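Local coordinates for protein DNA polymerase III subunit beta (Helicobacter pylori 26695, PDB 4S3I) that encircles DNA as a sliding clamp, tethering DNA polymerases and other proteins to it and so giving replication its processivity, at residues L16-A21 and N230-F235; A21-K26 and S33-E38; I89-K94 and L98-N103; D138-I143 and L207-L212; F217-K220 and L225-I228. All coordinates share one frame; numbering follows the deposited sequence.

Contact 1 joins the N-terminal and central domains, and the other four lie between its segments along the chain, in the order contacts 2, 3, 4 and 5. Contacts 2 and 3 belong to the N-terminal domain, contacts 4 and 5 to the central one. The centre of contact 1 lies about 12 Å from the centre of contact 2, about 14 Å from that of contact 5 and about 15 Å from that of contact 4, and it touches all three; contacts 1, 2 and 5 reach the same sheet, which runs through both domains. Contact 3 lies farther out, its centre about 36 Å from that of contact 4. A continuous sheet with helices beside it thus couples successive domains, as expected of a ring-shaped clamp.

Contact 1: L16-A21 and N230-F235; sequences LRYLQA and NEMHTF
The boundary between the N-terminal and central domains of this sliding clamp is bridged here by an edge-to-face pair of rings, Tyr18 from helix 9-19 and His233 from strand 233-238. The imidazole of His233 turns its edge to the face of the phenol, with the ring centroids 5.0 Å apart and the planes at 78°. NE2 of His233 stands above that face, displaced toward the rim at CD2 and CE2, and the closest approach is from Tyr18 CD2 to His233 CE1, 3.8 Å. In Tyr18 the ring carbon CG lies opposite the carbonyl carbon about CA-CB (chi1 -75°), which carries the phenol off the helix toward the strand. Met232 adds a looser apolar touch, its methyl CE lying 4.4 Å from Tyr18 CD2, while its CG rests over one face of the neighbouring imidazole. The other nitrogen of that imidazole, ND1, is hydrogen-bonded to Ser57 OG on strand 53-60, a bond that would restrict rotation of the ring. Leu55 of the same strand touches the side chains of both Tyr18 and His233, and Leu212 from helix 203-212 also touches Tyr18. Asn230 holds the turn that leads to His233 in an Asx motif: its OD1 accepts from His233 N at 2.8 Å and, weakly, from Met232 N at 3.2 Å.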
# COMPACT_ATOMS: atom_id res chain seq x y z
N LEU A 16 19.79 -8.04 6.18
CA LEU A 16 19.31 -8.43 4.86
C LEU A 16 18.29 -7.44 4.30
O LEU A 16 18.25 -7.18 3.09
CB LEU A 16 18.72 -9.83 4.89
CG LEU A 16 19.73 -10.94 5.15
CD1 LEU A 16 19.02 -12.28 5.21
CD2 LEU A 16 20.82 -10.95 4.09
N ARG A 17 17.46 -6.88 5.18
CA ARG A 17 16.47 -5.91 4.72
C ARG A 17 17.12 -4.69 4.09
O ARG A 17 16.70 -4.24 3.01
CB ARG A 17 15.50 -5.53 5.85
CG ARG A 17 14.47 -6.62 6.13
CD ARG A 17 13.29 -6.15 7.00
NE ARG A 17 12.46 -7.30 7.38
CZ ARG A 17 11.61 -7.92 6.57
NH1 ARG A 17 11.45 -7.51 5.31
NH2 ARG A 17 10.91 -8.96 7.01
N TYR A 18 18.15 -4.16 4.74
CA TYR A 18 18.86 -3.01 4.21
C TYR A 18 19.50 -3.30 2.87
O TYR A 18 19.61 -2.41 2.03
CB TYR A 18 19.95 -2.58 5.17
CG TYR A 18 19.46 -1.86 6.39
CD1 TYR A 18 18.68 -0.72 6.28
CD2 TYR A 18 19.82 -2.30 7.66
CE1 TYR A 18 18.25 -0.03 7.41
CE2 TYR A 18 19.39 -1.63 8.79
CZ TYR A 18 18.61 -0.50 8.66
OH TYR A 18 18.19 0.16 9.80
N LEU A 19 19.93 -4.54 2.69
CA LEU A 19 20.71 -4.90 1.51
C LEU A 19 19.86 -5.12 0.26
O LEU A 19 20.39 -5.12 -0.85
CB LEU A 19 21.55 -6.14 1.80
CG LEU A 19 22.77 -5.85 2.68
CD1 LEU A 19 23.33 -7.14 3.24
CD2 LEU A 19 23.85 -5.12 1.87
N GLN A 20 18.55 -5.28 0.44
CA GLN A 20 17.68 -5.62 -0.69
C GLN A 20 17.75 -4.58 -1.80
O GLN A 20 17.75 -4.91 -2.98
CB GLN A 20 16.24 -5.82 -0.22
CG GLN A 20 16.08 -6.98 0.76
CD GLN A 20 16.49 -8.31 0.14
OE1 GLN A 20 15.89 -8.74 -0.86
NE2 GLN A 20 17.51 -8.96 0.70
N ALA A 21 17.86 -3.30 -1.41
CA ALA A 21 17.80 -2.21 -2.39
C ALA A 21 19.01 -2.17 -3.30
O ALA A 21 19.02 -1.45 -4.30
CB ALA A 21 17.63 -0.88 -1.68
N ASN A 230 29.01 4.72 9.14
CA ASN A 230 28.87 4.72 10.60
C ASN A 230 29.38 3.39 11.13
O ASN A 230 30.12 2.69 10.41
CB ASN A 230 27.43 5.02 11.05
CG ASN A 230 26.42 3.99 10.57
OD1 ASN A 230 26.77 2.93 10.02
ND2 ASN A 230 25.15 4.30 10.76
N GLU A 231 29.02 3.01 12.35
CA GLU A 231 29.63 1.81 12.92
C GLU A 231 29.20 0.53 12.19
O GLU A 231 30.01 -0.37 11.98
CB GLU A 231 29.40 1.70 14.43
CG GLU A 231 30.52 0.92 15.16
CD GLU A 231 30.88 1.53 16.52
OE1 GLU A 231 30.91 0.77 17.52
OE2 GLU A 231 31.14 2.75 16.58
N MET A 232 27.94 0.49 11.75
CA MET A 232 27.40 -0.70 11.08
C MET A 232 27.57 -0.71 9.54
O MET A 232 27.78 -1.78 8.94
CB MET A 232 25.92 -0.92 11.44
CG MET A 232 25.28 -2.10 10.72
SD MET A 232 23.58 -2.46 11.22
CE MET A 232 23.19 -3.79 10.07
N HIS A 233 27.48 0.45 8.91
CA HIS A 233 27.41 0.51 7.45
C HIS A 233 28.53 1.29 6.77
O HIS A 233 29.00 2.31 7.29
CB HIS A 233 26.09 1.14 7.02
CG HIS A 233 24.88 0.44 7.53
ND1 HIS A 233 24.58 -0.87 7.20
CD2 HIS A 233 23.87 0.86 8.33
CE1 HIS A 233 23.45 -1.22 7.78
NE2 HIS A 233 22.99 -0.18 8.47
N THR A 234 28.95 0.80 5.60
CA THR A 234 29.74 1.60 4.67
C THR A 234 28.96 1.63 3.36
O THR A 234 28.78 0.59 2.72
CB THR A 234 31.14 1.02 4.43
OG1 THR A 234 31.83 0.86 5.67
CG2 THR A 234 31.95 1.93 3.49
N PHE A 235 28.49 2.81 2.99
CA PHE A 235 27.73 3.01 1.76
C PHE A 235 28.60 3.79 0.81
O PHE A 235 29.35 4.69 1.24
CB PHE A 235 26.48 3.81 2.09
CG PHE A 235 25.76 4.36 0.88
CD1 PHE A 235 24.71 3.66 0.31
CD2 PHE A 235 26.12 5.59 0.32
CE1 PHE A 235 24.02 4.16 -0.79
CE2 PHE A 235 25.45 6.10 -0.79
CZ PHE A 235 24.39 5.38 -1.35

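Contact 2: A21-K26 and S33-E38; sequences AFLDKK and SHIHLE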
# COMPACT_ATOMS: atom_id res chain seq x y z
N ALA A 21 17.86 -3.30 -1.41
CA ALA A 21 17.80 -2.21 -2.39
C ALA A 21 19.01 -2.17 -3.30
O ALA A 21 19.02 -1.45 -4.30
CB ALA A 21 17.63 -0.88 -1.68
N PHE A 22 20.04 -2.94 -2.96
CA PHE A 22 21.29 -2.91 -3.71
C PHE A 22 21.47 -4.15 -4.58
O PHE A 22 22.55 -4.38 -5.10
CB PHE A 22 22.48 -2.77 -2.77
CG PHE A 22 22.42 -1.53 -1.92
CD1 PHE A 22 23.13 -0.39 -2.29
CD2 PHE A 22 21.64 -1.49 -0.78
CE1 PHE A 22 23.07 0.77 -1.51
CE2 PHE A 22 21.57 -0.33 0.01
CZ PHE A 22 22.29 0.79 -0.37
N LEU A 23 20.40 -4.92 -4.73
CA LEU A 23 20.43 -6.13 -5.55
C LEU A 23 19.56 -5.94 -6.78
O LEU A 23 18.49 -5.32 -6.70
CB LEU A 23 19.89 -7.31 -4.76
CG LEU A 23 20.61 -7.61 -3.45
CD1 LEU A 23 19.82 -8.63 -2.66
CD2 LEU A 23 21.99 -8.12 -3.75
N ASP A 24 20.01 -6.47 -7.91
CA ASP A 24 19.13 -6.59 -9.05
C ASP A 24 18.46 -7.95 -8.89
O ASP A 24 19.07 -8.98 -9.17
CB ASP A 24 19.93 -6.50 -10.35
CG ASP A 24 20.52 -5.12 -10.56
OD1 ASP A 24 19.88 -4.14 -10.10
OD2 ASP A 24 21.62 -5.00 -11.17
N LYS A 25 17.22 -7.95 -8.42
CA LYS A 25 16.59 -9.17 -7.91
C LYS A 25 15.89 -10.06 -8.94
O LYS A 25 15.61 -11.22 -8.65
CB LYS A 25 15.64 -8.84 -6.75
CG LYS A 25 16.33 -8.24 -5.52
CD LYS A 25 15.34 -7.79 -4.44
CE LYS A 25 14.73 -6.41 -4.74
NZ LYS A 25 15.76 -5.33 -4.85
N LYS A 26 15.63 -9.53 -10.13
CA LYS A 26 14.76 -10.23 -11.09
C LYS A 26 15.39 -11.44 -11.76
O LYS A 26 14.72 -12.44 -12.01
CB LYS A 26 14.18 -9.27 -12.13
CG LYS A 26 13.15 -8.31 -11.52
CD LYS A 26 12.60 -7.30 -12.52
CE LYS A 26 11.60 -6.37 -11.85
NZ LYS A 26 11.41 -5.12 -12.62
N SER A 33 22.28 -10.44 -8.26
CA SER A 33 21.19 -10.75 -7.34
C SER A 33 21.71 -11.31 -6.00
O SER A 33 20.92 -11.68 -5.12
CB SER A 33 20.22 -11.76 -7.96
OG SER A 33 20.81 -13.05 -8.03
N HIS A 34 23.04 -11.36 -5.87
CA HIS A 34 23.69 -12.02 -4.74
C HIS A 34 24.36 -11.08 -3.73
O HIS A 34 24.90 -10.03 -4.09
CB HIS A 34 24.73 -13.03 -5.24
CG HIS A 34 24.16 -14.38 -5.54
ND1 HIS A 34 24.82 -15.56 -5.23
CD2 HIS A 34 22.99 -14.74 -6.12
CE1 HIS A 34 24.08 -16.58 -5.61
NE2 HIS A 34 22.96 -16.12 -6.15
N ILE A 35 24.34 -11.51 -2.47
CA ILE A 35 25.06 -10.85 -1.40
C ILE A 35 26.36 -11.62 -1.13
O ILE A 35 26.36 -12.84 -1.02
CB ILE A 35 24.22 -10.81 -0.12
CG1 ILE A 35 23.05 -9.83 -0.31
CG2 ILE A 35 25.07 -10.42 1.08
CD1 ILE A 35 21.96 -9.91 0.78
N HIS A 36 27.47 -10.88 -1.06
CA HIS A 36 28.77 -11.46 -0.71
C HIS A 36 28.85 -11.58 0.81
O HIS A 36 28.47 -10.65 1.55
CB HIS A 36 29.89 -10.57 -1.25
CG HIS A 36 31.27 -11.08 -0.99
ND1 HIS A 36 31.92 -10.89 0.21
CD2 HIS A 36 32.16 -11.72 -1.80
CE1 HIS A 36 33.14 -11.41 0.14
NE2 HIS A 36 33.30 -11.92 -1.07
N LEU A 37 29.32 -12.72 1.29
CA LEU A 37 29.42 -12.96 2.73
C LEU A 37 30.88 -13.19 3.08
O LEU A 37 31.61 -13.85 2.34
CB LEU A 37 28.62 -14.20 3.13
CG LEU A 37 27.13 -14.25 2.83
CD1 LEU A 37 26.55 -15.60 3.25
CD2 LEU A 37 26.40 -13.11 3.53
N GLU A 38 31.31 -12.64 4.21
CA GLU A 38 32.68 -12.88 4.68
C GLU A 38 32.73 -12.96 6.20
O GLU A 38 32.28 -12.05 6.89
CB GLU A 38 33.64 -11.79 4.18
CG GLU A 38 35.04 -11.90 4.77
CD GLU A 38 36.13 -11.35 3.86
OE1 GLU A 38 35.87 -10.36 3.13
OE2 GLU A 38 37.25 -11.91 3.88
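Leu23 and Ile35 meet where the loop after helix 9-19 folds back beside the start of strand 34-40, and this is the tight half of the contact. Both delta methyls of Leu23 take part. CD2 lies 4.0 Å from CG1 of Ile35 and approaches the backbone more closely, 3.5 Å from His34 O, whereas CD1 lies 4.1 Å from Ser33 O. The two side chains cross at about a right angle, and the leucine fork lies against CG1 of Ile35 and the adjoining peptide groups. Leu16 and Leu19 of helix 9-19 also cover Ile35, and Ala48 of strand 43-49 backs Leu23. The solvent side is looser. Asp24 and Lys25 are exposed there, and what approaches Ser33, just before the strand, is mainly their backbone: Asp24 O comes within 3.2 Å of Ser33 CB, and Lys25 CA lies 4.5 Å from that same CB. Bends at chi3 and chi4 bring the amine of Lys25 back toward its own chain, where NZ is hydrogen-bonded to Gln20 O and more weakly to Leu23 O. Ser33 OG, in the crowded position between N and C (chi1 72°), bonds to Ser30 O. With no hydrogen bond between 21-26 and 33-38, their direct cohesion probably rests mainly on dispersion and burial of carbons, Leu23 against Ile35 and the backbone of Ser33 and His34; a backbone bond of Asp24 with Ala32 lies just outside.

Contact 3: I89-K94 and L98-N103; sequences IILETK and LAIKQN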
# COMPACT_ATOMS: atom_id res chain seq x y z
N ILE A 89 20.57 -18.76 14.19
CA ILE A 89 20.63 -19.44 12.90
C ILE A 89 22.05 -19.86 12.56
O ILE A 89 22.98 -19.07 12.70
CB ILE A 89 20.11 -18.52 11.79
CG1 ILE A 89 18.61 -18.27 12.00
CG2 ILE A 89 20.37 -19.12 10.40
CD1 ILE A 89 18.05 -17.17 11.13
N ILE A 90 22.21 -21.10 12.12
CA ILE A 90 23.50 -21.61 11.70
C ILE A 90 23.70 -21.41 10.20
O ILE A 90 22.85 -21.81 9.40
CB ILE A 90 23.62 -23.10 12.05
CG1 ILE A 90 23.69 -23.27 13.57
CG2 ILE A 90 24.83 -23.72 11.36
CD1 ILE A 90 23.63 -24.72 14.04
N LEU A 91 24.81 -20.80 9.81
CA LEU A 91 25.16 -20.67 8.40
C LEU A 91 26.44 -21.44 8.16
O LEU A 91 27.46 -21.19 8.81
CB LEU A 91 25.34 -19.21 8.01
CG LEU A 91 24.15 -18.34 8.38
CD1 LEU A 91 24.44 -16.86 8.11
CD2 LEU A 91 22.89 -18.78 7.62
N GLU A 92 26.40 -22.39 7.23
CA GLU A 92 27.56 -23.23 6.99
C GLU A 92 27.70 -23.56 5.51
O GLU A 92 26.76 -24.04 4.89
CB GLU A 92 27.46 -24.53 7.80
CG GLU A 92 28.60 -25.52 7.55
CD GLU A 92 28.57 -26.70 8.52
OE1 GLU A 92 27.57 -26.84 9.27
OE2 GLU A 92 29.55 -27.48 8.52
N THR A 93 28.88 -23.32 4.94
CA THR A 93 29.08 -23.65 3.54
C THR A 93 29.31 -25.14 3.38
O THR A 93 29.87 -25.81 4.26
CB THR A 93 30.26 -22.89 2.92
OG1 THR A 93 31.45 -23.19 3.66
CG2 THR A 93 30.00 -21.38 2.96
N LYS A 94 28.85 -25.66 2.25
CA LYS A 94 29.04 -27.05 1.91
C LYS A 94 29.22 -27.06 0.40
O LYS A 94 28.27 -26.82 -0.34
CB LYS A 94 27.81 -27.87 2.33
CG LYS A 94 28.00 -28.72 3.59
CD LYS A 94 27.59 -27.99 4.88
CE LYS A 94 27.65 -28.92 6.10
NZ LYS A 94 29.03 -29.39 6.43
N LEU A 98 25.33 -22.89 0.28
CA LEU A 98 25.24 -22.38 1.64
C LEU A 98 24.10 -23.08 2.37
O LEU A 98 22.95 -23.05 1.90
CB LEU A 98 24.97 -20.88 1.65
CG LEU A 98 24.89 -20.32 3.08
CD1 LEU A 98 26.25 -20.46 3.75
CD2 LEU A 98 24.41 -18.87 3.14
N ALA A 99 24.39 -23.69 3.51
CA ALA A 99 23.34 -24.33 4.31
C ALA A 99 22.85 -23.39 5.40
O ALA A 99 23.65 -22.71 6.05
CB ALA A 99 23.82 -25.65 4.90
N ILE A 100 21.54 -23.36 5.61
CA ILE A 100 20.97 -22.55 6.68
C ILE A 100 20.18 -23.46 7.62
O ILE A 100 19.29 -24.18 7.17
CB ILE A 100 20.00 -21.50 6.12
CG1 ILE A 100 20.73 -20.55 5.15
CG2 ILE A 100 19.30 -20.73 7.24
CD1 ILE A 100 19.75 -19.74 4.28
N LYS A 101 20.50 -23.44 8.91
CA LYS A 101 19.82 -24.34 9.84
C LYS A 101 19.30 -23.60 11.05
O LYS A 101 19.95 -22.71 11.59
CB LYS A 101 20.75 -25.47 10.31
CG LYS A 101 21.79 -25.90 9.31
CD LYS A 101 21.36 -27.14 8.55
CE LYS A 101 21.25 -28.34 9.48
NZ LYS A 101 21.01 -29.60 8.72
N GLN A 102 18.09 -23.97 11.47
CA GLN A 102 17.54 -23.49 12.72
C GLN A 102 16.71 -24.64 13.27
O GLN A 102 15.59 -24.86 12.80
CB GLN A 102 16.66 -22.26 12.52
CG GLN A 102 16.09 -21.72 13.82
CD GLN A 102 15.05 -20.65 13.61
OE1 GLN A 102 13.93 -20.93 13.20
NE2 GLN A 102 15.42 -19.40 13.90
N ASN A 103 17.29 -25.38 14.21
CA ASN A 103 16.62 -26.51 14.85
C ASN A 103 16.10 -27.52 13.84
O ASN A 103 16.89 -28.20 13.19
CB ASN A 103 15.49 -26.04 15.77
CG ASN A 103 14.95 -27.17 16.65
OD1 ASN A 103 15.55 -28.24 16.74
ND2 ASN A 103 13.82 -26.93 17.29
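The flat amide of Gln102 lies across from Ile89, with its NE2 3.9 Å from Ile89 CG1. Both ends of the amide have polar partners beyond the two strands: OE1 accepts from Lys85 N and NE2 donates to Ser87 O, which together fix its rotation. The other flat group, the carboxylate of Glu92, is met from above its plane by the amine of Lys94, forming a salt bridge of 2.9 Å between OE2 and NZ along one strand; Lys94 is poorly ordered. Between these groups the strands form the antiparallel hairpin 89-94/97-102 of the N-terminal domain, in the middle of a five-stranded sheet between strands 4-7 and 105-110. Its hydrogen-bonded pairs are Ile90 with Lys101 and Glu92 with Ala99. In the first, Ile90 N donates to Lys101 O at 2.8 Å, almost straight at 168°, and Lys101 N returns the bond to Ile90 O at 2.9 Å. The second pair is closed in the same two-way fashion. Leu91 and Ile100 form a non-hydrogen-bonded pair and lie side by side, CD2 of the leucine 3.7 Å from CG1 of the isoleucine. Ile100 CG2, placed anti to the backbone N, also meets Ile89 CG2 at 3.7 Å. Phe77 of helix 74-82 packs on both Leu91 and Ile100. Further along this apolar face, Thr93 CG2 touches Leu98 CD1, while Thr93 OG1 is hydrogen-bonded to Met3 N. On the other face, Ile90 and Lys101 pack through their CB atoms, and Ala99 CB approaches Glu92 O to 3.4 Å.

Contact 4: D138-I143 and L207-L212; sequences DAFKKI and LEILKL
Phe140 and Lys141 of helix 135-143 meet Ile209 and Leu210 of helix 203-212, the two helices of the central domain, which in the clamp fold pack against the domain's sheets and line the DNA channel. The axes of segments 138-143 and 207-212 approach to 10.0 Å, with 132° between their N-to-C directions, strongly inclined rather than antiparallel. Apolar packing makes up the contact across the helices. Leu210 is the main reaching side chain: its CD2 lies 3.9 Å from Phe140 CB and 4.0 Å from Lys141 N, while CD1 reaches Lys141 CA at 4.0 Å. The isobutyl fork thus sits against the backbone of the opposing helix, directed there by a CG anti to its own carbonyl carbon (chi1 -66°). Ile209 approaches the phenyl ring of Phe140 at the edge, near its plane, with CG2 4.1 Å from CD2. Beyond the pair, the Phe140 side chain packs on Ile159, Met161 and Val172 of the sheet, whereas Ile209 rests on Phe235. Lys141 contributes its backbone and CB, and its extended chain leads the amine away from Leu210. Ionic interactions, by contrast, stay within each helix. Glu208 and Lys211 form one salt bridge, with OE1 and NZ 2.9 Å apart. The other is tied to the C-terminal domain as well: Ala365 N donates to Asp138 OD2, and Ala365 O is hydrogen-bonded to Lys142 NZ. Within that second pair, Lys142 NZ meets Asp138 OD2 on its syn side at 2.8 Å.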
# COMPACT_ATOMS: atom_id res chain seq x y z
N ASP A 138 18.18 15.76 7.00
CA ASP A 138 17.00 16.63 7.04
C ASP A 138 16.95 17.43 5.74
O ASP A 138 15.91 17.51 5.09
CB ASP A 138 17.07 17.56 8.25
CG ASP A 138 15.78 18.35 8.46
OD1 ASP A 138 14.70 17.74 8.41
OD2 ASP A 138 15.85 19.58 8.68
N ALA A 139 18.08 18.01 5.36
CA ALA A 139 18.19 18.72 4.09
C ALA A 139 17.87 17.79 2.92
O ALA A 139 17.14 18.17 2.01
CB ALA A 139 19.60 19.33 3.94
N PHE A 140 18.42 16.58 2.94
CA PHE A 140 18.19 15.62 1.86
C PHE A 140 16.70 15.29 1.76
O PHE A 140 16.12 15.28 0.67
CB PHE A 140 18.98 14.31 2.10
CG PHE A 140 20.45 14.42 1.82
CD1 PHE A 140 20.99 15.57 1.25
CD2 PHE A 140 21.30 13.35 2.11
CE1 PHE A 140 22.35 15.67 0.99
CE2 PHE A 140 22.66 13.44 1.84
CZ PHE A 140 23.19 14.60 1.28
N LYS A 141 16.07 15.00 2.89
CA LYS A 141 14.67 14.59 2.86
C LYS A 141 13.77 15.75 2.40
O LYS A 141 12.75 15.55 1.73
CB LYS A 141 14.23 14.09 4.23
CG LYS A 141 12.85 13.45 4.25
CD LYS A 141 12.26 13.44 5.66
CE LYS A 141 10.86 12.81 5.67
NZ LYS A 141 10.06 13.15 6.88
N LYS A 142 14.17 16.97 2.74
CA LYS A 142 13.32 18.12 2.44
C LYS A 142 13.43 18.52 0.97
O LYS A 142 12.48 19.03 0.38
CB LYS A 142 13.67 19.30 3.36
CG LYS A 142 13.07 19.17 4.74
CD LYS A 142 13.57 20.25 5.71
CE LYS A 142 12.85 20.17 7.06
NZ LYS A 142 13.55 21.02 8.07
N ILE A 143 14.57 18.24 0.38
CA ILE A 143 14.85 18.69 -0.98
C ILE A 143 14.52 17.62 -2.02
O ILE A 143 14.18 17.93 -3.17
CB ILE A 143 16.32 19.16 -1.07
CG1 ILE A 143 16.51 20.40 -0.21
CG2 ILE A 143 16.77 19.43 -2.51
CD1 ILE A 143 17.92 20.97 -0.24
N LEU A 207 17.94 8.62 -1.90
CA LEU A 207 16.87 7.87 -1.27
C LEU A 207 17.40 6.71 -0.43
O LEU A 207 16.90 6.46 0.67
CB LEU A 207 15.89 7.39 -2.34
CG LEU A 207 15.18 8.54 -3.06
CD1 LEU A 207 14.46 8.06 -4.32
CD2 LEU A 207 14.20 9.23 -2.10
N GLU A 208 18.43 6.02 -0.92
CA GLU A 208 19.05 4.98 -0.10
C GLU A 208 19.67 5.53 1.18
O GLU A 208 19.50 4.96 2.26
CB GLU A 208 20.09 4.17 -0.92
CG GLU A 208 19.51 3.46 -2.13
CD GLU A 208 18.24 2.66 -1.82
OE1 GLU A 208 18.08 2.20 -0.67
OE2 GLU A 208 17.40 2.49 -2.74
N ILE A 209 20.40 6.64 1.07
CA ILE A 209 20.98 7.28 2.25
C ILE A 209 19.92 7.54 3.32
O ILE A 209 20.17 7.35 4.52
CB ILE A 209 21.68 8.61 1.88
CG1 ILE A 209 23.01 8.30 1.21
CG2 ILE A 209 21.94 9.47 3.13
CD1 ILE A 209 23.48 9.40 0.29
N LEU A 210 18.74 7.97 2.89
CA LEU A 210 17.67 8.26 3.84
C LEU A 210 17.23 7.01 4.62
O LEU A 210 16.80 7.13 5.77
CB LEU A 210 16.48 8.91 3.14
CG LEU A 210 16.75 10.30 2.56
CD1 LEU A 210 15.51 10.82 1.82
CD2 LEU A 210 17.15 11.27 3.67
N LYS A 211 17.36 5.83 4.01
CA LYS A 211 16.94 4.62 4.71
C LYS A 211 18.01 4.15 5.69
O LYS A 211 17.72 3.42 6.64
CB LYS A 211 16.63 3.48 3.73
CG LYS A 211 15.63 3.79 2.64
CD LYS A 211 15.52 2.59 1.71
CE LYS A 211 15.10 2.98 0.30
NZ LYS A 211 15.16 1.82 -0.64
N LEU A 212 19.26 4.56 5.46
CA LEU A 212 20.38 3.99 6.18
C LEU A 212 20.87 4.88 7.31
O LEU A 212 21.27 4.40 8.38
CB LEU A 212 21.54 3.71 5.23
CG LEU A 212 21.30 2.59 4.23
CD1 LEU A 212 22.32 2.63 3.10
CD2 LEU A 212 21.38 1.26 4.95

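Contact 5: F217-K220 and L225-I228; sequences FSFK and LAVI
Ile228 wedges its branches against two phenyl rings of the opposing strand. Its CG2 approaches Phe217 CD2 to 3.5 Å, the two side chains lying alongside each other, while CG1 meets Phe219 CD2 at 3.7 Å in a slanting approach. The far end of the Phe219 ring, CE2 and CZ, packs on Ala226 CB; with CG anti to the backbone N (chi1 171°), the ring can span both residues. Behind these side chains is the antiparallel ladder of the hairpin 217-221/225-229. Phe219 and Ile228 form a non-hydrogen-bonded pair, followed by the hydrogen-bonded pair Lys220 and Val227. Val227 N donates to Lys220 O at 2.7 Å, nearly straight at 173°, and Lys220 N to Val227 O at 2.9 Å. A water grips that last oxygen too, donating to Val227 O at 2.8 Å and accepting from Ser218 OG at 2.6 Å, so it bridges the strands. Farther out, strand 127-131 flanks 217-221 and strand 233-238 flanks 225-229 in the sheet shared with the N-terminal domain; Leu136 and Val137 of helix 135-143 cover Phe217, and Ile209 of helix 203-212 touches Ile228.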
# COMPACT_ATOMS: atom_id res chain seq x y z
N PHE A 217 27.56 9.94 11.43
CA PHE A 217 28.21 9.23 10.34
C PHE A 217 29.24 10.15 9.72
O PHE A 217 29.22 11.36 9.95
CB PHE A 217 27.21 8.74 9.28
CG PHE A 217 26.38 9.84 8.67
CD1 PHE A 217 25.13 10.16 9.20
CD2 PHE A 217 26.82 10.55 7.55
CE1 PHE A 217 24.35 11.17 8.64
CE2 PHE A 217 26.05 11.56 6.98
CZ PHE A 217 24.81 11.87 7.52
N SER A 218 30.16 9.58 8.95
CA SER A 218 31.11 10.40 8.21
C SER A 218 30.68 10.45 6.76
O SER A 218 30.01 9.53 6.27
CB SER A 218 32.50 9.82 8.31
OG SER A 218 32.54 8.55 7.72
N PHE A 219 31.04 11.52 6.06
CA PHE A 219 30.83 11.62 4.63
C PHE A 219 32.17 11.99 4.03
O PHE A 219 32.78 12.98 4.44
CB PHE A 219 29.79 12.69 4.29
CG PHE A 219 29.68 13.00 2.81
CD1 PHE A 219 30.60 13.84 2.18
CD2 PHE A 219 28.65 12.46 2.05
CE1 PHE A 219 30.50 14.11 0.81
CE2 PHE A 219 28.55 12.73 0.68
CZ PHE A 219 29.46 13.56 0.07
N LYS A 220 32.62 11.21 3.05
CA LYS A 220 33.87 11.50 2.36
C LYS A 220 33.72 11.35 0.86
O LYS A 220 32.94 10.53 0.39
CB LYS A 220 34.99 10.57 2.84
CG LYS A 220 35.30 10.64 4.32
CD LYS A 220 35.81 9.28 4.80
CE LYS A 220 36.30 9.34 6.23
NZ LYS A 220 37.58 10.09 6.34
N LEU A 225 33.65 9.22 -6.20
CA LEU A 225 32.69 8.47 -5.40
C LEU A 225 32.44 9.25 -4.12
O LEU A 225 33.29 10.04 -3.69
CB LEU A 225 33.24 7.09 -5.04
CG LEU A 225 33.70 6.15 -6.16
CD1 LEU A 225 34.29 4.88 -5.56
CD2 LEU A 225 32.55 5.80 -7.10
N ALA A 226 31.29 9.04 -3.52
CA ALA A 226 31.07 9.48 -2.15
C ALA A 226 30.88 8.24 -1.28
O ALA A 226 30.19 7.29 -1.67
CB ALA A 226 29.88 10.39 -2.05
N VAL A 227 31.49 8.27 -0.10
CA VAL A 227 31.41 7.16 0.83
C VAL A 227 30.86 7.65 2.17
O VAL A 227 31.37 8.61 2.74
CB VAL A 227 32.79 6.51 1.02
CG1 VAL A 227 32.76 5.46 2.14
CG2 VAL A 227 33.26 5.89 -0.29
N ILE A 228 29.82 6.98 2.67
CA ILE A 228 29.23 7.36 3.95
C ILE A 228 29.36 6.20 4.92
O ILE A 228 29.00 5.06 4.58
CB ILE A 228 27.76 7.76 3.78
CG1 ILE A 228 27.66 8.99 2.88
CG2 ILE A 228 27.11 8.03 5.12
CD1 ILE A 228 26.23 9.42 2.58
O HOH W 1 32.83 8.14 5.14